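Local structure of uracil-dna glycosylase (Deinococcus radiodurans, 4UQM) at residues T116-G121 / T218-K223; R177-L182 / N225-K230; D45-E50 / N153-K158. The protein belongs to the uracil-DNA glycosylase superfamily and folds as an alpha/beta protein around a central four-stranded parallel sheet flanked by helices. The protein carries 1 engineered substitution. All coordinates share one frame; numbering follows the deposited sequence.

Contact 1. Residues T116-G121 / T218-K223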
loop_
_atom_site.group_PDB
_atom_site.type_symbol
_atom_site.label_atom_id
_atom_site.label_comp_id
_atom_site.label_asym_id
_atom_site.label_seq_id
_atom_site.Cartn_x
_atom_site.Cartn_y
_atom_site.Cartn_z
ATOM N N THR A 116 5.720 18.384 -0.412
ATOM C CA THR A 116 6.033 19.782 -0.127
ATOM C C THR A 116 6.144 20.566 -1.437
ATOM O O THR A 116 5.649 21.684 -1.506
ATOM C CB THR A 116 7.319 19.874 0.706
ATOM O OG1 THR A 116 7.075 19.272 1.981
ATOM C CG2 THR A 116 7.779 21.342 0.933
ATOM N N GLU A 117 6.688 19.966 -2.493
ATOM C CA GLU A 117 6.788 20.648 -3.756
ATOM C C GLU A 117 5.522 20.546 -4.598
ATOM O O GLU A 117 5.231 21.461 -5.351
ATOM C CB GLU A 117 7.971 20.105 -4.551
ATOM C CG GLU A 117 9.315 20.293 -3.887
ATOM C CD GLU A 117 9.603 21.720 -3.411
ATOM O OE1 GLU A 117 9.542 22.669 -4.219
ATOM O OE2 GLU A 117 9.872 21.910 -2.189
ATOM N N ASP A 118 4.790 19.441 -4.473
ATOM C CA ASP A 118 3.730 19.119 -5.382
ATOM C C ASP A 118 2.379 19.767 -4.981
ATOM O O ASP A 118 1.564 20.087 -5.841
ATOM C CB ASP A 118 3.573 17.586 -5.411
ATOM C CG ASP A 118 2.614 17.096 -6.465
ATOM O OD1 ASP A 118 2.430 17.807 -7.498
ATOM O OD2 ASP A 118 2.043 15.980 -6.271
ATOM N N ILE A 119 2.118 19.819 -3.682
ATOM C CA ILE A 119 0.851 20.301 -3.128
ATOM C C ILE A 119 1.152 21.581 -2.334
ATOM O O ILE A 119 1.597 21.531 -1.194
ATOM C CB ILE A 119 0.224 19.219 -2.184
ATOM C CG1 ILE A 119 -0.067 17.890 -2.913
ATOM C CG2 ILE A 119 -1.032 19.743 -1.462
ATOM C CD1 ILE A 119 -1.150 17.959 -3.946
ATOM N N PRO A 120 0.791 22.737 -2.885
ATOM C CA PRO A 120 0.997 24.003 -2.225
ATOM C C PRO A 120 0.411 24.013 -0.840
ATOM O O PRO A 120 -0.711 23.521 -0.650
ATOM C CB PRO A 120 0.262 25.002 -3.137
ATOM C CG PRO A 120 0.300 24.357 -4.479
ATOM C CD PRO A 120 0.232 22.894 -4.219
ATOM N N GLY A 121 1.202 24.416 0.135
ATOM C CA GLY A 121 0.740 24.453 1.522
ATOM C C GLY A 121 1.008 23.227 2.364
ATOM O O GLY A 121 0.833 23.255 3.589
ATOM N N THR A 218 7.738 13.663 -10.088
ATOM C CA THR A 218 6.688 12.966 -10.788
ATOM C C THR A 218 5.274 13.447 -10.392
ATOM O O THR A 218 4.290 13.092 -11.054
ATOM C CB THR A 218 6.800 11.450 -10.597
ATOM O OG1 THR A 218 6.782 11.129 -9.200
ATOM C CG2 THR A 218 8.113 10.961 -11.255
ATOM N N ARG A 219 5.181 14.266 -9.346
ATOM C CA ARG A 219 3.897 14.930 -8.974
ATOM C C ARG A 219 2.694 14.018 -8.876
ATOM O O ARG A 219 1.650 14.322 -9.405
ATOM C CB ARG A 219 3.625 16.046 -9.984
ATOM C CG ARG A 219 4.709 17.105 -9.953
ATOM C CD ARG A 219 4.244 18.444 -10.538
ATOM N NE ARG A 219 3.335 19.088 -9.578
ATOM C CZ ARG A 219 2.620 20.191 -9.724
ATOM N NH1 ARG A 219 2.688 20.935 -10.818
ATOM N NH2 ARG A 219 1.829 20.558 -8.723
ATOM N N PRO A 220 2.813 12.913 -8.146
ATOM C CA PRO A 220 1.717 11.953 -8.163
ATOM C C PRO A 220 0.487 12.472 -7.373
ATOM O O PRO A 220 -0.633 12.047 -7.612
ATOM C CB PRO A 220 2.343 10.732 -7.510
ATOM C CG PRO A 220 3.377 11.291 -6.584
ATOM C CD PRO A 220 3.952 12.446 -7.326
ATOM N N PHE A 221 0.728 13.328 -6.396
ATOM C CA PHE A 221 -0.309 13.746 -5.418
ATOM C C PHE A 221 -1.277 14.739 -6.082
ATOM O O PHE A 221 -2.523 14.584 -6.009
ATOM C CB PHE A 221 0.345 14.264 -4.140
ATOM C CG PHE A 221 1.374 13.318 -3.573
ATOM C CD1 PHE A 221 0.983 12.106 -2.968
ATOM C CD2 PHE A 221 2.716 13.585 -3.728
ATOM C CE1 PHE A 221 1.919 11.198 -2.496
ATOM C CE2 PHE A 221 3.674 12.663 -3.235
ATOM C CZ PHE A 221 3.248 11.467 -2.654
ATOM N N SER A 222 -0.716 15.687 -6.825
ATOM C CA SER A 222 -1.536 16.604 -7.582
ATOM C C SER A 222 -2.212 15.918 -8.766
ATOM O O SER A 222 -3.371 16.194 -9.060
ATOM C CB SER A 222 -0.743 17.818 -8.043
ATOM O OG SER A 222 0.306 17.430 -8.882
ATOM N N LYS A 223 -1.482 15.058 -9.466
ATOM C CA LYS A 223 -2.089 14.307 -10.565
ATOM C C LYS A 223 -3.267 13.481 -10.058
ATOM O O LYS A 223 -4.322 13.456 -10.676
ATOM C CB LYS A 223 -1.060 13.412 -11.256
ATOM C CG LYS A 223 -0.070 14.189 -12.079
ATOM C CD LYS A 223 1.038 13.301 -12.569
ATOM C CE LYS A 223 2.036 14.058 -13.422
ATOM N NZ LYS A 223 3.290 13.278 -13.551
#

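Contact 2. Residues R177-L182 / N225-K230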
loop_
_atom_site.group_PDB
_atom_site.type_symbol
_atom_site.label_atom_id
_atom_site.label_comp_id
_atom_site.label_asym_id
_atom_site.label_seq_id
_atom_site.Cartn_x
_atom_site.Cartn_y
_atom_site.Cartn_z
ATOM N N ARG A 177 -14.180 5.889 -10.610
ATOM C CA ARG A 177 -12.754 6.115 -10.745
ATOM C C ARG A 177 -11.941 5.827 -9.481
ATOM O O ARG A 177 -12.189 6.346 -8.382
ATOM C CB ARG A 177 -12.473 7.572 -11.146
ATOM C CG ARG A 177 -10.985 7.897 -11.185
ATOM C CD ARG A 177 -10.701 9.108 -12.015
ATOM N NE ARG A 177 -10.853 8.870 -13.468
ATOM C CZ ARG A 177 -10.570 9.772 -14.392
ATOM N NH1 ARG A 177 -10.291 11.037 -14.050
ATOM N NH2 ARG A 177 -10.651 9.456 -15.681
ATOM N N VAL A 178 -10.902 5.040 -9.663
ATOM C CA VAL A 178 -9.833 4.851 -8.717
ATOM C C VAL A 178 -8.531 5.265 -9.384
ATOM O O VAL A 178 -8.263 4.940 -10.569
ATOM C CB VAL A 178 -9.763 3.384 -8.255
ATOM C CG1 VAL A 178 -8.593 3.167 -7.375
ATOM C CG2 VAL A 178 -11.051 3.030 -7.519
ATOM N N VAL A 179 -7.714 5.981 -8.635
ATOM C CA VAL A 179 -6.349 6.280 -9.056
ATOM C C VAL A 179 -5.401 5.287 -8.437
ATOM O O VAL A 179 -5.312 5.175 -7.200
ATOM C CB VAL A 179 -5.975 7.733 -8.696
ATOM C CG1 VAL A 179 -4.543 8.060 -9.144
ATOM C CG2 VAL A 179 -6.984 8.774 -9.211
ATOM N N PHE A 180 -4.669 4.581 -9.267
ATOM C CA PHE A 180 -3.652 3.652 -8.851
ATOM C C PHE A 180 -2.295 4.289 -9.003
ATOM O O PHE A 180 -1.920 4.678 -10.124
ATOM C CB PHE A 180 -3.698 2.389 -9.727
ATOM C CG PHE A 180 -4.993 1.583 -9.641
ATOM C CD1 PHE A 180 -6.154 1.984 -10.294
ATOM C CD2 PHE A 180 -5.021 0.397 -8.923
ATOM C CE1 PHE A 180 -7.288 1.196 -10.263
ATOM C CE2 PHE A 180 -6.179 -0.401 -8.853
ATOM C CZ PHE A 180 -7.314 0.020 -9.521
ATOM N N ILE A 181 -1.561 4.361 -7.904
ATOM C CA ILE A 181 -0.194 4.906 -7.872
ATOM C C ILE A 181 0.764 3.746 -7.630
ATOM O O ILE A 181 0.766 3.140 -6.580
ATOM C CB ILE A 181 -0.020 5.977 -6.743
ATOM C CG1 ILE A 181 -1.054 7.104 -6.903
ATOM C CG2 ILE A 181 1.418 6.485 -6.681
ATOM C CD1 ILE A 181 -1.023 8.054 -5.702
ATOM N N LEU A 182 1.581 3.450 -8.664
ATOM C CA LEU A 182 2.467 2.268 -8.649
ATOM C C LEU A 182 3.870 2.796 -8.457
ATOM O O LEU A 182 4.453 3.422 -9.375
ATOM C CB LEU A 182 2.303 1.493 -9.958
ATOM C CG LEU A 182 0.840 1.129 -10.309
ATOM C CD1 LEU A 182 0.819 0.327 -11.620
ATOM C CD2 LEU A 182 0.159 0.366 -9.179
ATOM N N ASN A 225 -5.223 14.114 -7.436
ATOM C CA ASN A 225 -6.328 14.980 -7.098
ATOM C C ASN A 225 -7.023 15.545 -8.324
ATOM O O ASN A 225 -8.259 15.632 -8.356
ATOM C CB ASN A 225 -5.920 16.064 -6.128
ATOM C CG ASN A 225 -5.803 15.541 -4.714
ATOM O OD1 ASN A 225 -6.173 14.415 -4.439
ATOM N ND2 ASN A 225 -5.302 16.371 -3.809
ATOM N N GLU A 226 -6.259 15.842 -9.362
ATOM C CA GLU A 226 -6.875 16.338 -10.583
ATOM C C GLU A 226 -7.759 15.253 -11.229
ATOM O O GLU A 226 -8.886 15.524 -11.631
ATOM C CB GLU A 226 -5.791 16.845 -11.524
ATOM C CG GLU A 226 -6.306 17.359 -12.869
ATOM C CD GLU A 226 -5.212 17.951 -13.754
ATOM O OE1 GLU A 226 -4.018 17.963 -13.311
ATOM O OE2 GLU A 226 -5.539 18.426 -14.875
ATOM N N ALA A 227 -7.260 14.015 -11.258
ATOM C CA ALA A 227 -8.057 12.912 -11.784
ATOM C C ALA A 227 -9.338 12.676 -10.968
ATOM O O ALA A 227 -10.414 12.405 -11.523
ATOM C CB ALA A 227 -7.226 11.630 -11.861
ATOM N N LEU A 228 -9.215 12.678 -9.639
ATOM C CA LEU A 228 -10.404 12.493 -8.796
ATOM C C LEU A 228 -11.418 13.584 -9.075
ATOM O O LEU A 228 -12.600 13.312 -9.266
ATOM C CB LEU A 228 -10.040 12.460 -7.328
ATOM C CG LEU A 228 -9.230 11.224 -6.896
ATOM C CD1 LEU A 228 -8.626 11.389 -5.514
ATOM C CD2 LEU A 228 -10.102 9.979 -7.001
ATOM N N GLU A 229 -10.936 14.828 -9.123
ATOM C CA GLU A 229 -11.845 15.951 -9.302
ATOM C C GLU A 229 -12.553 15.893 -10.634
ATOM O O GLU A 229 -13.767 16.148 -10.701
ATOM C CB GLU A 229 -11.060 17.235 -9.175
ATOM C CG GLU A 229 -10.700 17.534 -7.748
ATOM C CD GLU A 229 -9.567 18.551 -7.614
ATOM O OE1 GLU A 229 -9.171 19.131 -8.617
ATOM O OE2 GLU A 229 -8.973 18.695 -6.533
ATOM N N LYS A 230 -11.845 15.513 -11.683
ATOM C CA LYS A 230 -12.472 15.419 -13.011
ATOM C C LYS A 230 -13.553 14.334 -13.093
ATOM O O LYS A 230 -14.459 14.434 -13.922
ATOM C CB LYS A 230 -11.431 15.201 -14.111
ATOM C CG LYS A 230 -10.393 16.313 -14.231
ATOM C CD LYS A 230 -10.892 17.618 -14.814
ATOM C CE LYS A 230 -9.804 18.691 -14.709
ATOM N NZ LYS A 230 -8.553 18.276 -15.442
#

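Contact 3. Residues D45-E50 / N153-K158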
loop_
_atom_site.group_PDB
_atom_site.type_symbol
_atom_site.label_atom_id
_atom_site.label_comp_id
_atom_site.label_asym_id
_atom_site.label_seq_id
_atom_site.Cartn_x
_atom_site.Cartn_y
_atom_site.Cartn_z
ATOM N N ASP A 45 1.964 -21.452 4.695
ATOM C CA ASP A 45 2.863 -22.451 5.297
ATOM C C ASP A 45 4.297 -21.949 5.252
ATOM O O ASP A 45 5.061 -22.134 6.198
ATOM C CB ASP A 45 2.789 -23.798 4.575
ATOM C CG ASP A 45 1.555 -24.585 4.913
ATOM O OD1 ASP A 45 0.860 -24.308 5.916
ATOM O OD2 ASP A 45 1.293 -25.495 4.139
ATOM N N PHE A 46 4.669 -21.309 4.147
ATOM C CA PHE A 46 6.026 -20.748 4.050
ATOM C C PHE A 46 6.234 -19.649 5.083
ATOM O O PHE A 46 7.268 -19.586 5.728
ATOM C CB PHE A 46 6.246 -20.224 2.612
ATOM C CG PHE A 46 7.462 -19.312 2.444
ATOM C CD1 PHE A 46 8.748 -19.821 2.519
ATOM C CD2 PHE A 46 7.284 -17.948 2.327
ATOM C CE1 PHE A 46 9.874 -18.930 2.359
ATOM C CE2 PHE A 46 8.389 -17.063 2.166
ATOM C CZ PHE A 46 9.653 -17.594 2.228
ATOM N N LEU A 47 5.260 -18.773 5.229
ATOM C CA LEU A 47 5.374 -17.673 6.188
ATOM C C LEU A 47 5.432 -18.194 7.635
ATOM O O LEU A 47 6.136 -17.643 8.431
ATOM C CB LEU A 47 4.203 -16.676 6.041
ATOM C CG LEU A 47 4.246 -15.929 4.716
ATOM C CD1 LEU A 47 3.049 -15.033 4.663
ATOM C CD2 LEU A 47 5.558 -15.158 4.510
ATOM N N ARG A 48 4.702 -19.258 7.965
ATOM C CA ARG A 48 4.838 -19.840 9.288
ATOM C C ARG A 48 6.267 -20.359 9.569
ATOM O O ARG A 48 6.836 -20.129 10.621
ATOM C CB ARG A 48 3.794 -20.920 9.466
ATOM C CG ARG A 48 2.393 -20.342 9.564
ATOM C CD ARG A 48 1.344 -21.439 9.444
ATOM N NE ARG A 48 -0.001 -20.879 9.447
ATOM C CZ ARG A 48 -1.120 -21.589 9.313
ATOM N NH1 ARG A 48 -1.082 -22.921 9.167
ATOM N NH2 ARG A 48 -2.287 -20.956 9.291
ATOM N N GLN A 49 6.869 -20.985 8.571
ATOM C CA GLN A 49 8.266 -21.424 8.691
ATOM C C GLN A 49 9.201 -20.247 8.831
ATOM O O GLN A 49 10.134 -20.254 9.667
ATOM C CB GLN A 49 8.678 -22.267 7.473
ATOM C CG GLN A 49 8.282 -23.718 7.505
ATOM C CD GLN A 49 9.154 -24.496 8.503
ATOM O OE1 GLN A 49 10.133 -23.973 9.033
ATOM N NE2 GLN A 49 8.783 -25.674 8.773
ATOM N N GLU A 50 8.950 -19.225 8.022
ATOM C CA GLU A 50 9.788 -18.034 8.095
ATOM C C GLU A 50 9.721 -17.348 9.471
ATOM O O GLU A 50 10.739 -16.933 10.039
ATOM C CB GLU A 50 9.430 -17.026 7.000
ATOM C CG GLU A 50 9.904 -17.445 5.615
ATOM C CD GLU A 50 11.369 -17.054 5.375
ATOM O OE1 GLU A 50 11.677 -15.872 5.491
ATOM O OE2 GLU A 50 12.237 -17.938 5.146
ATOM N N ASN A 153 12.773 -7.169 -0.136
ATOM C CA ASN A 153 12.185 -8.045 -1.160
ATOM C C ASN A 153 12.516 -9.527 -0.944
ATOM O O ASN A 153 12.397 -10.332 -1.844
ATOM C CB ASN A 153 12.574 -7.611 -2.582
ATOM C CG ASN A 153 11.388 -7.352 -3.440
ATOM O OD1 ASN A 153 10.283 -7.239 -2.951
ATOM N ND2 ASN A 153 11.600 -7.230 -4.735
ATOM N N SER A 154 12.877 -9.886 0.302
ATOM C CA SER A 154 13.168 -11.272 0.648
ATOM C C SER A 154 12.000 -12.218 0.554
ATOM O O SER A 154 12.201 -13.431 0.424
ATOM C CB SER A 154 13.759 -11.367 2.044
ATOM O OG SER A 154 13.068 -10.577 3.002
ATOM N N HIS A 155 10.773 -11.685 0.584
ATOM C CA HIS A 155 9.593 -12.519 0.360
ATOM C C HIS A 155 8.936 -12.344 -0.993
ATOM O O HIS A 155 7.813 -12.736 -1.201
ATOM C CB HIS A 155 8.560 -12.339 1.474
ATOM C CG HIS A 155 8.976 -12.954 2.762
ATOM N ND1 HIS A 155 8.184 -12.895 3.896
ATOM C CD2 HIS A 155 10.073 -13.655 3.114
ATOM C CE1 HIS A 155 8.778 -13.558 4.871
ATOM N NE2 HIS A 155 9.932 -14.019 4.429
ATOM N N GLN A 156 9.660 -11.721 -1.933
ATOM C CA GLN A 156 9.216 -11.685 -3.323
ATOM C C GLN A 156 9.109 -13.098 -3.893
ATOM O O GLN A 156 9.919 -13.967 -3.589
ATOM C CB GLN A 156 10.153 -10.755 -4.136
ATOM C CG GLN A 156 9.747 -10.451 -5.564
ATOM C CD GLN A 156 9.991 -11.577 -6.496
ATOM O OE1 GLN A 156 10.907 -12.385 -6.308
ATOM N NE2 GLN A 156 9.170 -11.664 -7.519
ATOM N N GLY A 157 8.093 -13.316 -4.715
ATOM C CA GLY A 157 8.017 -14.535 -5.494
ATOM C C GLY A 157 7.622 -15.795 -4.713
ATOM O O GLY A 157 7.933 -16.905 -5.121
ATOM N N LYS A 158 6.897 -15.603 -3.604
ATOM C CA LYS A 158 6.492 -16.684 -2.690
ATOM C C LYS A 158 4.986 -16.851 -2.588
ATOM O O LYS A 158 4.521 -17.673 -1.792
ATOM C CB LYS A 158 7.027 -16.352 -1.301
ATOM C CG LYS A 158 8.525 -16.115 -1.257
ATOM C CD LYS A 158 9.261 -17.355 -1.707
ATOM C CE LYS A 158 10.754 -17.240 -1.533
ATOM N NZ LYS A 158 11.362 -18.440 -2.213
#

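Contact 1. Residues T116-G121 / T218-K223
Two helix ends meet here: the C-terminal end of helix 106-118 and the N-terminal end of helix 220-230. One buried carboxylate, that of Asp-118, joins them. Its CG lies anti to the backbone N (chi1 -172°), which carries the two oxygens across to the other segment. OD2 faces the first turn of helix 220-230. Ser-222 N donates to Asp-118 OD2 at 2.8 Å, from above the carboxylate plane. Phe-221 N adds a weak bond to Asp-118 OD2, 3.0 Å long. OD1 holds two donors, one on each lone pair. The Ser-222 hydroxyl comes in on the syn lone pair, OG to Asp-118 OD1 2.6 Å. Arg-219 NE uses the anti lone pair, also 2.6 Å from Asp-118 OD1, as part of a salt bridge.

Arg-219 sits at the N-cap position, in a left-handed backbone conformation, and its side chain bends at chi3 to come round beside Asp-118. The guanidinium grips side-on: NE goes to the carboxylate and NH2 to the backbone, with Arg-219 NH2 2.9 Å from Asp-118 O. Carboxylate and guanidinium planes stand 83° apart. The helix ends are tied both ways: the carboxylate accepts amides at one helix start, and the arginine binds a carbonyl at the other helix's close. The N-terminal end of helix 220-230 and the guanidinium would probably both favour the ionised carboxylate.

Next to Asp-118, Ile-119 is the first residue to leave helical geometry. Its CG1 touches Phe-221 CB at 3.9 Å, and its CD1 lies 3.7 Å from Ser-222 N. The Phe-221 ring continues into apolar packing against Ile-111 and Leu-115 of helix 106-118, and meets Trp-238 edge-to-face. Glu-114 of the same helix accepts the Arg-219 amide.

Contact 2. Residues R177-L182 / N225-K230
The last turns of helix 220-230 pass the entrance of strand 179-183, with Val-179 CA 7.4 Å from Ala-227 CA and Arg-177 CA 7.1 Å from Leu-228 CA. Val-179 points its side chain at the helix. Its CG1 is anti to the backbone N, and CG2, beside that N, does the touching. Val-179 CG2 meets Ala-227 CB at 3.9 Å and Leu-228 CD2 at 4.0 Å, so it lies against two neighbouring residues of the helix at once. Leu-228 starts from a bond that points away from the strand, but its CD2 branch comes back to the valine, and the two side chains cross obliquely.

This is the layered packing of an alpha/beta fold. Residues alternate between the faces of the parallel sheet: Val-179 meets helix 220-230, while Phe-180, and Val-178 just before the strand, pack on helix 160-172. Ala-227 and Leu-228 also spread over the neighbouring strands, touching Val-200 and Val-77.

At the strand's entrance the contact turns polar. Arg-177 has CG anti to its backbone N (chi1 175°), runs extended to CD and bends at chi3, which brings the guanidinium edge to the helix. Arg-177 NH1 donates to Ala-227 O, 2.9 Å away, in a nearly straight bond of 160°. The donor lies in the carbonyl plane, on a lone pair, and the oxygen is close to the guanidinium plane. Arg-177 CD also lies against Ala-227 O, at 3.3 Å. The other side of the group is held by Asn-198, whose O accepts from NE, so the guanidinium bridges two backbone carbonyls. The negative end of the helix would probably suit its charge. On the helix's outer surface Lys-230 NZ and Glu-226 OE2 form a salt bridge of 3.1 Å, one turn apart.

Contact 3. Residues D45-E50 / N153-K158
A buried histidine in the loop between strand 147-148 and helix 160-172 is clasped by side chains of helix 38-53. His-155 and Glu-50 meet tip to tip. NE2 of His-155 donates to Glu-50 OE1 at 2.8 Å in a bond of 161°. The oxygen lies near the imidazole plane, whereas the nitrogen stands above the carboxylate plane. Glu-50 reaches it by bending at chi2. The same OE1 forms a salt bridge with Arg-148, and His-155 ND1 is hydrogen-bonded to Thr-146 OG1. Both ring nitrogens are thus held, which fixes the ring's rotation.

Phe-46 turns an edge to one face of the imidazole, with centroids 5.3 Å apart and planes at 67°. Phe-46 CE2 comes 3.9 Å from His-155 CD2. In one of its two conformers, Lys-158 lays its aliphatic chain over one face of the phenyl ring in a CH-pi contact, CD 4.2 Å from the Phe-46 ring centroid. Glu-50 CG lies against the opposite face. From the helix, Leu-47 CD2 touches His-155 ND1 at 3.5 Å.

The loop is shaped by overlapping turns, type I over Asn-153 to Gln-156 and type II over His-155 to Lys-158. Gly-157 fills the positive-phi position usual for glycine in the latter. The contact is a His-carboxylate hydrogen bond backed by a T-shaped aromatic pair, set between a helix and a turn-rich loop.

Contacts 1 and 2 share helix 220-230 and lie on the same side of the chain's centre, with their own centres about 13 Å apart. Contact 1 ties the start of this helix to the end of helix 106-118. Contact 2 lays its last turns on strand 179-183 of the parallel sheet. Contact 3 is on the opposite side, its centre about 35 Å from that of contact 1 and 32 Å from that of contact 2. Along the chain contact 1 crosses both others, while contact 3 closes before contact 2 opens. Late helix 220-230 is thus joined to earlier elements, and N-terminal helix 38-53 to a mid-chain loop.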